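VP5 (Halorubrum pleomorphic virus 2, PDB 6QGI) probably drives fusion of the viral envelope with the membrane of its haloarchaeal host, as the envelope protein of a pleomorphic virus. Local coordinates at residues N112-W117 against M177-V182; D165-T170 against Y192-S197. One frame throughout, in Å; residues are numbered along the deposited sequence.

Contact 1 (N112-W117 against M177-V182); sequences NFLKTW and MSVGTV
Helix 112-117, part of helix 91-133, and strand 177-179, part of strand 176-186, approach to 8.8 Å between their short axes and are inclined by 39°. The tight part is centred on L114 and W117, one helical turn apart and both directed at the strand. L114 has CG anti to its carbonyl carbon (chi1 -64°), which brings both methyls against V179: L114 CD1 sits 3.6 Å from V179 CG2, and CD2 lies almost as near the same methyl, the two side chains crossing at about a right angle. The other V179 methyl, CG1, meets W117 CD1 at 3.6 Å. W117 stretches its indole along the strand, CG anti to the backbone N, so that W117 CZ2 comes 3.8 Å from V182 CG2. Between the two valines, W117 NE1 donates to G180 O over 2.8 Å. That oxygen lies in the indole plane, but the bond is bent, 141° at the hydrogen.

M177 belongs to the packed part too, its extended chain running past L114 and out to the solvent edge, where M177 CE lies 3.6 Å from K115 CG; exposed K115 lends only its aliphatic stem. Apolar packing thus dominates, while the one hydrogen bond between the two segments helps set the indole's rotation and satisfies a buried carbonyl; N118, next along the helix, bonds G180 N and S178 O.

Contact 2 (D165-T170 against Y192-S197); sequences DATSFT and YYDPMS
An Asx motif at D194 closes the end of strand 189-193, and its carboxylate also reaches across to strand 167-170. The two segments run almost in the same direction, with the CA atoms of T167 and D194 7.8 Å apart, so side chains rather than backbones make the join. In the first shell, T167 OG1 donates to D194 OD2 over 3.0 Å, arriving from above the carboxylate plane. Toward one end, the D165 carboxylate lies nearly parallel to the Y192 ring, 7° between the planes, and D165 CB stands 3.7 Å from Y192 CE1; D165 OD1 is 3.1 Å from Y192 OH. Toward the other end, M196 curls against F169. Its chain bends at both chi2 and chi3, bringing M196 CE to 3.7 Å from F169 CB, while M196 CG approaches the ring at F169 CD1. M196 SD stands 5.1 Å from the centroid of the F169 ring, an oblique Met-aromatic contact.

Further out, strand 176-186 bonds through its backbone to both T167 and Y193, which holds the two segments at this spacing. F169 also leans on L114 of helix 91-133, and M196 touches Y232 of helix 225-253. D194 itself is set by its first torsion: CG takes the crowded position between backbone N and carbonyl carbon (chi1 59°), turning the carboxylate back over the following turn. There D194 OD1 takes two bonds from one residue, from S197 N at 2.8 Å and from S197 OG at 2.6 Å.

How the contacts relate
Along the chain the segments alternate: helix 112-117, then 165-170, 177-182 and 192-197. The two contacts, with centres 8 Å apart, share a small antiparallel sheet in which strand 176-186 is flanked by strands 167-170 and 189-193. Contact 1 places that middle strand on helix 91-133; contact 2 joins strand 167-170 and the loop before it to the end of strand 189-193 and the turn that follows. They are joined directly, V179 N to T167 O at 2.8 Å and T181 OG1 to D165 O at 2.8 Å, both probable hydrogen bonds. P195, in that turn, also packs on F113 and W117. Sheet, turn and long helix thus form one continuous packing unit within the N-terminal envelope-protein family region.

Contact 1 (N112-W117 against M177-V182)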
loop_
_atom_site.group_PDB
_atom_site.type_symbol
_atom_site.label_atom_id
_atom_site.label_comp_id
_atom_site.label_asym_id
_atom_site.label_seq_id
_atom_site.Cartn_x
_atom_site.Cartn_y
_atom_site.Cartn_z
ATOM N N ASN A 112 -10.840 0.942 -9.979
ATOM C CA ASN A 112 -10.315 0.439 -8.707
ATOM C C ASN A 112 -10.005 1.577 -7.752
ATOM O O ASN A 112 -10.348 1.488 -6.575
ATOM C CB ASN A 112 -9.072 -0.412 -8.928
ATOM C CG ASN A 112 -9.348 -1.765 -9.520
ATOM O OD1 ASN A 112 -10.398 -2.383 -9.305
ATOM N ND2 ASN A 112 -8.405 -2.253 -10.298
ATOM N N PHE A 113 -9.384 2.654 -8.272
ATOM C CA PHE A 113 -9.013 3.851 -7.529
ATOM C C PHE A 113 -10.256 4.588 -7.004
ATOM O O PHE A 113 -10.255 5.056 -5.867
ATOM C CB PHE A 113 -8.166 4.766 -8.430
ATOM C CG PHE A 113 -7.789 6.110 -7.854
ATOM C CD1 PHE A 113 -6.699 6.238 -7.007
ATOM C CD2 PHE A 113 -8.481 7.259 -8.214
ATOM C CE1 PHE A 113 -6.349 7.482 -6.480
ATOM C CE2 PHE A 113 -8.127 8.501 -7.689
ATOM C CZ PHE A 113 -7.059 8.605 -6.833
ATOM N N LEU A 114 -11.306 4.691 -7.829
ATOM C CA LEU A 114 -12.528 5.403 -7.454
ATOM C C LEU A 114 -13.441 4.557 -6.568
ATOM O O LEU A 114 -14.138 5.130 -5.734
ATOM C CB LEU A 114 -13.288 5.921 -8.685
ATOM C CG LEU A 114 -12.530 6.970 -9.510
ATOM C CD1 LEU A 114 -13.210 7.248 -10.828
ATOM C CD2 LEU A 114 -12.247 8.225 -8.699
ATOM N N LYS A 115 -13.398 3.213 -6.697
ATOM C CA LYS A 115 -14.178 2.303 -5.851
ATOM C C LYS A 115 -13.644 2.337 -4.413
ATOM O O LYS A 115 -14.424 2.252 -3.462
ATOM C CB LYS A 115 -14.148 0.874 -6.401
ATOM C CG LYS A 115 -15.183 0.569 -7.460
ATOM C CD LYS A 115 -15.033 -0.849 -7.993
ATOM C CE LYS A 115 -15.710 -1.017 -9.332
ATOM N NZ LYS A 115 -17.192 -0.921 -9.227
ATOM N N THR A 116 -12.309 2.481 -4.269
ATOM C CA THR A 116 -11.601 2.587 -2.988
ATOM C C THR A 116 -12.064 3.856 -2.266
ATOM O O THR A 116 -12.287 3.801 -1.056
ATOM C CB THR A 116 -10.079 2.570 -3.215
ATOM O OG1 THR A 116 -9.732 1.421 -3.981
ATOM C CG2 THR A 116 -9.275 2.577 -1.913
ATOM N N TRP A 117 -12.237 4.976 -3.015
ATOM C CA TRP A 117 -12.727 6.261 -2.504
ATOM C C TRP A 117 -14.220 6.145 -2.175
ATOM O O TRP A 117 -14.647 6.639 -1.132
ATOM C CB TRP A 117 -12.471 7.412 -3.514
ATOM C CG TRP A 117 -13.036 8.747 -3.092
ATOM C CD1 TRP A 117 -14.254 9.261 -3.427
ATOM C CD2 TRP A 117 -12.397 9.740 -2.271
ATOM N NE1 TRP A 117 -14.417 10.505 -2.861
ATOM C CE2 TRP A 117 -13.297 10.821 -2.141
ATOM C CE3 TRP A 117 -11.155 9.816 -1.621
ATOM C CZ2 TRP A 117 -12.991 11.967 -1.395
ATOM C CZ3 TRP A 117 -10.854 10.954 -0.884
ATOM C CH2 TRP A 117 -11.762 12.016 -0.784
ATOM N N MET A 177 -19.142 6.566 -14.339
ATOM C CA MET A 177 -19.075 6.016 -12.993
ATOM C C MET A 177 -19.400 7.107 -11.975
ATOM O O MET A 177 -18.855 8.207 -12.074
ATOM C CB MET A 177 -17.669 5.441 -12.744
ATOM C CG MET A 177 -17.538 4.689 -11.446
ATOM S SD MET A 177 -15.842 4.198 -11.106
ATOM C CE MET A 177 -16.086 3.366 -9.588
ATOM N N SER A 178 -20.274 6.811 -11.004
ATOM C CA SER A 178 -20.609 7.768 -9.954
ATOM C C SER A 178 -19.549 7.690 -8.851
ATOM O O SER A 178 -19.193 6.590 -8.422
ATOM C CB SER A 178 -22.004 7.504 -9.396
ATOM O OG SER A 178 -22.417 8.546 -8.526
ATOM N N VAL A 179 -18.995 8.839 -8.442
ATOM C CA VAL A 179 -17.972 8.891 -7.398
ATOM C C VAL A 179 -18.524 9.661 -6.201
ATOM O O VAL A 179 -19.071 10.760 -6.358
ATOM C CB VAL A 179 -16.606 9.460 -7.883
ATOM C CG1 VAL A 179 -15.599 9.561 -6.730
ATOM C CG2 VAL A 179 -16.030 8.607 -9.008
ATOM N N GLY A 180 -18.372 9.050 -5.023
ATOM C CA GLY A 180 -18.813 9.587 -3.745
ATOM C C GLY A 180 -18.129 10.889 -3.394
ATOM O O GLY A 180 -16.964 11.088 -3.752
ATOM N N THR A 181 -18.862 11.804 -2.721
ATOM C CA THR A 181 -18.293 13.097 -2.342
ATOM C C THR A 181 -18.355 13.349 -0.846
ATOM O O THR A 181 -19.322 12.968 -0.182
ATOM C CB THR A 181 -18.959 14.279 -3.072
ATOM O OG1 THR A 181 -20.334 14.383 -2.696
ATOM C CG2 THR A 181 -18.792 14.223 -4.573
ATOM N N VAL A 182 -17.317 14.020 -0.335
ATOM C CA VAL A 182 -17.219 14.486 1.043
ATOM C C VAL A 182 -17.721 15.934 0.994
ATOM O O VAL A 182 -17.118 16.776 0.330
ATOM C CB VAL A 182 -15.795 14.331 1.644
ATOM C CG1 VAL A 182 -15.761 14.787 3.098
ATOM C CG2 VAL A 182 -15.303 12.892 1.525
#

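Contact 2 (D165-T170 against Y192-S197)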
loop_
_atom_site.group_PDB
_atom_site.type_symbol
_atom_site.label_atom_id
_atom_site.label_comp_id
_atom_site.label_asym_id
_atom_site.label_seq_id
_atom_site.Cartn_x
_atom_site.Cartn_y
_atom_site.Cartn_z
ATOM N N ASP A 165 -25.742 14.172 -4.927
ATOM C CA ASP A 165 -24.593 15.040 -4.704
ATOM C C ASP A 165 -23.251 14.318 -4.980
ATOM O O ASP A 165 -22.184 14.870 -4.693
ATOM C CB ASP A 165 -24.647 15.651 -3.300
ATOM C CG ASP A 165 -25.796 16.627 -3.141
ATOM O OD1 ASP A 165 -25.703 17.749 -3.686
ATOM O OD2 ASP A 165 -26.796 16.264 -2.485
ATOM N N ALA A 166 -23.308 13.119 -5.597
ATOM C CA ALA A 166 -22.130 12.366 -6.028
ATOM C C ALA A 166 -21.781 12.794 -7.453
ATOM O O ALA A 166 -22.684 13.010 -8.264
ATOM C CB ALA A 166 -22.394 10.870 -5.961
ATOM N N THR A 167 -20.482 12.963 -7.752
ATOM C CA THR A 167 -20.011 13.411 -9.073
ATOM C C THR A 167 -20.043 12.249 -10.075
ATOM O O THR A 167 -19.986 11.091 -9.676
ATOM C CB THR A 167 -18.594 14.020 -8.954
ATOM O OG1 THR A 167 -18.517 14.821 -7.773
ATOM C CG2 THR A 167 -18.207 14.877 -10.159
ATOM N N SER A 168 -20.169 12.564 -11.370
ATOM C CA SER A 168 -20.161 11.560 -12.431
ATOM C C SER A 168 -18.856 11.693 -13.205
ATOM O O SER A 168 -18.552 12.767 -13.730
ATOM C CB SER A 168 -21.374 11.717 -13.340
ATOM O OG SER A 168 -21.524 10.574 -14.167
ATOM N N PHE A 169 -18.055 10.621 -13.215
ATOM C CA PHE A 169 -16.756 10.600 -13.882
ATOM C C PHE A 169 -16.791 9.726 -15.125
ATOM O O PHE A 169 -17.260 8.590 -15.072
ATOM C CB PHE A 169 -15.660 10.115 -12.917
ATOM C CG PHE A 169 -14.279 10.013 -13.530
ATOM C CD1 PHE A 169 -13.492 11.145 -13.706
ATOM C CD2 PHE A 169 -13.760 8.783 -13.922
ATOM C CE1 PHE A 169 -12.221 11.050 -14.273
ATOM C CE2 PHE A 169 -12.481 8.690 -14.471
ATOM C CZ PHE A 169 -11.719 9.823 -14.640
ATOM N N THR A 170 -16.263 10.251 -16.234
ATOM C CA THR A 170 -16.198 9.517 -17.492
ATOM C C THR A 170 -14.865 8.758 -17.529
ATOM O O THR A 170 -13.799 9.376 -17.479
ATOM C CB THR A 170 -16.395 10.456 -18.694
ATOM O OG1 THR A 170 -17.507 11.323 -18.449
ATOM C CG2 THR A 170 -16.607 9.690 -20.003
ATOM N N TYR A 192 -17.759 20.172 -2.122
ATOM C CA TYR A 192 -17.777 18.745 -2.415
ATOM C C TYR A 192 -16.374 18.279 -2.780
ATOM O O TYR A 192 -15.713 18.904 -3.608
ATOM C CB TYR A 192 -18.789 18.429 -3.528
ATOM C CG TYR A 192 -20.205 18.859 -3.203
ATOM C CD1 TYR A 192 -21.080 18.005 -2.541
ATOM C CD2 TYR A 192 -20.676 20.117 -3.575
ATOM C CE1 TYR A 192 -22.391 18.386 -2.262
ATOM C CE2 TYR A 192 -21.980 20.516 -3.287
ATOM C CZ TYR A 192 -22.835 19.646 -2.631
ATOM O OH TYR A 192 -24.125 20.031 -2.348
ATOM N N TYR A 193 -15.906 17.209 -2.123
ATOM C CA TYR A 193 -14.570 16.656 -2.342
ATOM C C TYR A 193 -14.632 15.275 -2.939
ATOM O O TYR A 193 -15.371 14.417 -2.457
ATOM C CB TYR A 193 -13.750 16.586 -1.038
ATOM C CG TYR A 193 -13.655 17.869 -0.238
ATOM C CD1 TYR A 193 -13.497 19.101 -0.863
ATOM C CD2 TYR A 193 -13.640 17.835 1.156
ATOM C CE1 TYR A 193 -13.382 20.275 -0.126
ATOM C CE2 TYR A 193 -13.492 19.000 1.900
ATOM C CZ TYR A 193 -13.365 20.215 1.257
ATOM O OH TYR A 193 -13.263 21.357 2.003
ATOM N N ASP A 194 -13.803 15.049 -3.959
ATOM C CA ASP A 194 -13.655 13.773 -4.649
ATOM C C ASP A 194 -12.202 13.709 -5.182
ATOM O O ASP A 194 -11.540 14.751 -5.200
ATOM C CB ASP A 194 -14.730 13.611 -5.762
ATOM C CG ASP A 194 -14.745 14.672 -6.843
ATOM O OD1 ASP A 194 -13.936 15.585 -6.779
ATOM O OD2 ASP A 194 -15.555 14.563 -7.758
ATOM N N PRO A 195 -11.657 12.541 -5.595
ATOM C CA PRO A 195 -10.259 12.511 -6.063
ATOM C C PRO A 195 -9.964 13.366 -7.313
ATOM O O PRO A 195 -8.799 13.694 -7.546
ATOM C CB PRO A 195 -10.016 11.031 -6.362
ATOM C CG PRO A 195 -11.048 10.303 -5.612
ATOM C CD PRO A 195 -12.242 11.189 -5.601
ATOM N N MET A 196 -11.006 13.721 -8.072
ATOM C CA MET A 196 -10.835 14.518 -9.319
ATOM C C MET A 196 -10.776 16.023 -9.024
ATOM O O MET A 196 -9.898 16.696 -9.600
ATOM C CB MET A 196 -11.977 14.241 -10.302
ATOM C CG MET A 196 -12.122 12.774 -10.662
ATOM S SD MET A 196 -12.995 11.828 -9.388
ATOM C CE MET A 196 -14.693 12.057 -9.915
ATOM N N SER A 197 -11.678 16.533 -8.178
ATOM C CA SER A 197 -11.725 17.965 -7.879
ATOM C C SER A 197 -10.732 18.372 -6.789
ATOM O O SER A 197 -10.208 19.487 -6.832
ATOM C CB SER A 197 -13.135 18.385 -7.473
ATOM O OG SER A 197 -13.463 18.027 -6.139
#